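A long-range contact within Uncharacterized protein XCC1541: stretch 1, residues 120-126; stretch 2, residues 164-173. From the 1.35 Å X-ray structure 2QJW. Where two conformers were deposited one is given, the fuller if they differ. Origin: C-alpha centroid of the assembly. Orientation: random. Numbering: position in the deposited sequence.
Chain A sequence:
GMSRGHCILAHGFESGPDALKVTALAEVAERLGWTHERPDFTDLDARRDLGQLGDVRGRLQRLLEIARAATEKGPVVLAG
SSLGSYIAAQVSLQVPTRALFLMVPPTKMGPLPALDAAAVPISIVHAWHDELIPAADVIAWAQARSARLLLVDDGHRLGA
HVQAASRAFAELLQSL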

# COMPACT_ATOMS: atom_id res chain seq x y z
N VAL A 120 -17.09 -6.21 -0.52
CA VAL A 120 -16.72 -5.61 -1.77
C VAL A 120 -15.23 -5.18 -1.71
O VAL A 120 -14.62 -5.26 -0.65
N PRO A 121 -14.64 -4.75 -2.83
CA PRO A 121 -13.23 -4.29 -2.74
C PRO A 121 -13.06 -3.16 -1.71
O PRO A 121 -13.85 -2.21 -1.71
N ILE A 122 -12.11 -3.35 -0.81
CA ILE A 122 -11.78 -2.36 0.23
C ILE A 122 -10.30 -2.05 0.11
O ILE A 122 -9.49 -2.98 0.03
N SER A 123 -9.98 -0.75 0.07
CA SER A 123 -8.61 -0.27 0.08
C SER A 123 -8.49 0.72 1.22
O SER A 123 -9.30 1.61 1.33
N ILE A 124 -7.45 0.54 2.05
CA ILE A 124 -7.26 1.30 3.27
C ILE A 124 -5.90 1.95 3.21
O ILE A 124 -4.92 1.32 2.80
N VAL A 125 -5.84 3.19 3.65
CA VAL A 125 -4.56 3.90 3.92
C VAL A 125 -4.55 4.21 5.41
O VAL A 125 -5.43 4.91 5.87
N HIS A 126 -3.56 3.65 6.15
CA HIS A 126 -3.44 3.98 7.57
C HIS A 126 -2.05 4.39 7.91
O HIS A 126 -1.08 4.14 7.22
N ALA A 164 0.08 10.12 -1.69
CA ALA A 164 0.08 8.66 -1.59
C ALA A 164 -1.35 8.15 -1.45
O ALA A 164 -1.74 7.19 -2.14
N ALA A 165 -2.15 8.80 -0.63
CA ALA A 165 -3.55 8.41 -0.44
C ALA A 165 -4.37 8.62 -1.71
O ALA A 165 -5.15 7.72 -2.11
N SER A 166 -4.10 9.71 -2.42
CA SER A 166 -4.77 10.00 -3.68
C SER A 166 -4.45 8.93 -4.72
O SER A 166 -5.34 8.48 -5.44
N ARG A 167 -3.20 8.51 -4.81
CA ARG A 167 -2.78 7.50 -5.73
C ARG A 167 -3.44 6.16 -5.38
O ARG A 167 -3.81 5.41 -6.29
N ALA A 168 -3.56 5.82 -4.08
CA ALA A 168 -4.20 4.56 -3.68
C ALA A 168 -5.67 4.62 -4.12
O ALA A 168 -6.20 3.64 -4.58
N PHE A 169 -6.33 5.76 -3.93
CA PHE A 169 -7.71 5.87 -4.37
C PHE A 169 -7.84 5.71 -5.89
O PHE A 169 -8.76 5.04 -6.40
N ALA A 170 -6.95 6.35 -6.63
CA ALA A 170 -6.94 6.22 -8.06
C ALA A 170 -6.79 4.79 -8.47
O ALA A 170 -7.43 4.32 -9.42
N GLU A 171 -5.91 4.06 -7.83
CA GLU A 171 -5.70 2.66 -8.14
C GLU A 171 -6.93 1.81 -7.91
O GLU A 171 -7.19 0.82 -8.65
N LEU A 172 -7.68 2.16 -6.86
CA LEU A 172 -8.95 1.50 -6.58
C LEU A 172 -9.92 1.83 -7.70
O LEU A 172 -10.48 0.88 -8.30
N LEU A 173 -10.12 3.09 -8.02
CA LEU A 173 -11.09 3.44 -9.08
C LEU A 173 -10.71 2.82 -10.41
O LEU A 173 -11.60 2.35 -11.14

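What forms the apolar centre of the contact? V125 and A168 do. The CA-to-CB bonds of both point toward the opposing stretch, and V125 CG2 comes to 3.8 Å from A168 CB, the closest approach between the strand and the helix. V125 has chi1 at -179°, the t rotamer, and both of its methyls find the helix. While CG2 rests against A168, it also lies 4.3 Å from A165 CA, and CG1 stands 4.5 Å from A165 CB. The CA-to-CB bond of A165 points sideways, so this residue offers its backbone carbon as well as its methyl to the valine. The alanines A165 and A168 leave the helix surface low here, and a branched side chain from the strand can rest on it.

How does the packing continue along the strand? Strand 122-126 and helix 164-173 run almost exactly antiparallel, at 175°, with their axes 9.1 Å apart at closest approach. Moving back along the strand from V125 therefore means moving forward along the helix: V125 has A165 as its nearest CA neighbour at a CA-CA distance of 6.4 Å, and S123 has L172 at a CA-CA distance of 6.9 Å. The strand alternation decides which residues take part. S123 and V125 point toward the helix, whereas I122 and I124, both with chi1 m and chi2 t, point away and contribute no contact. On the helix, A165, A168 and L172 follow one another at intervals of three and four residues, which keeps them on one side of its turns.

What does L172 add at the far end? Its CA-to-CB bond points toward the strand, and with chi1 t at 179° and chi2 p at 66° it carries CD1 to within 4.2 Å of P121 CB. The same CD1 lies 4.4 Å from S123 CB, so a single methyl touches both residues. P121, just before the strand begins, also points toward the helix; its ring has a C-gamma exo pucker. It is exposed, and this loose apolar contact marks the outer margin of the packing, while L172 itself is buried.

Where is the polar edge, and how is it satisfied? It lies at S123, whose chi1 of 178° (t) sets the hydroxyl on the helix side of the strand. S123 OG remains 4.4 Å from A168 O, too far for a direct hydrogen bond, and no direct hydrogen bond joins the two stretches anywhere. A water fills the gap: it is 2.7 Å from S123 OG and 2.7 Å from A168 O, donating a hydrogen bond to the carbonyl. A168 O also accepts the helical hydrogen bond from L172 N at 3.1 Å, so the water binds an oxygen already engaged within the helix. The contact thus combines direct apolar packing with one water-mediated polar link.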

# COMPACT_ATOMS: atom_id res chain seq x y z
CB VAL A 120 -17.62 -4.42 -2.06
CG1 VAL A 120 -19.11 -4.91 -2.08
CG2 VAL A 120 -17.47 -3.27 -1.06
CB PRO A 121 -12.94 -3.82 -4.11
CG PRO A 121 -13.92 -4.63 -5.00
CD PRO A 121 -15.15 -4.74 -4.21
CB ILE A 122 -12.08 -2.87 1.63
CG1 ILE A 122 -13.59 -3.24 1.75
CG2 ILE A 122 -11.65 -1.88 2.70
CD1 ILE A 122 -13.93 -4.04 3.01
CB SER A 123 -8.25 0.34 -1.24
OG SER A 123 -6.95 0.85 -1.26
CB ILE A 124 -7.35 0.38 4.53
CG1 ILE A 124 -8.66 -0.41 4.57
CG2 ILE A 124 -7.13 1.19 5.83
CD1 ILE A 124 -8.57 -1.59 5.53
CB VAL A 125 -4.31 5.17 3.09
CG1 VAL A 125 -2.97 5.82 3.43
CG2 VAL A 125 -4.38 4.78 1.62
CB HIS A 126 -3.84 2.78 8.39
CG HIS A 126 -4.19 3.11 9.78
ND1 HIS A 126 -5.29 3.87 10.08
CD2 HIS A 126 -3.60 2.79 10.96
CE1 HIS A 126 -5.33 4.03 11.40
NE2 HIS A 126 -4.31 3.40 11.94
CB ALA A 164 0.94 8.21 -0.43
CB ALA A 165 -4.15 9.19 0.72
CB SER A 166 -4.29 11.36 -4.21
OG SER A 166 -4.76 12.37 -3.40
CB ARG A 167 -1.25 7.39 -5.74
CG ARG A 167 -0.61 8.41 -6.63
CD ARG A 167 0.87 8.18 -6.71
NE ARG A 167 1.51 8.64 -5.49
CZ ARG A 167 1.98 9.87 -5.29
NH1 ARG A 167 1.84 10.84 -6.20
NH2 ARG A 167 2.55 10.14 -4.13
CB ALA A 168 -4.09 4.32 -2.18
CB PHE A 169 -8.29 7.21 -3.92
CG PHE A 169 -9.77 7.36 -4.15
CD1 PHE A 169 -10.66 6.39 -3.76
CD2 PHE A 169 -10.25 8.57 -4.65
CE1 PHE A 169 -12.02 6.60 -3.98
CE2 PHE A 169 -11.62 8.76 -4.85
CZ PHE A 169 -12.45 7.80 -4.53
CB ALA A 170 -5.74 7.07 -8.63
CB GLU A 171 -4.55 2.14 -7.31
CG GLU A 171 -3.22 2.62 -7.82
CD GLU A 171 -2.11 2.55 -6.78
OE1 GLU A 171 -2.32 1.96 -5.68
OE2 GLU A 171 -1.03 3.10 -7.07
CB LEU A 172 -9.55 1.94 -5.26
CG LEU A 172 -10.89 1.29 -4.95
CD1 LEU A 172 -10.81 -0.20 -4.72
CD2 LEU A 172 -11.48 1.97 -3.73
CB LEU A 173 -11.22 4.93 -9.23
CG LEU A 173 -11.83 5.69 -8.03
CD1 LEU A 173 -11.87 7.23 -8.34
CD2 LEU A 173 -13.17 5.03 -7.64
O HOH W 1 -5.93 1.08 -3.70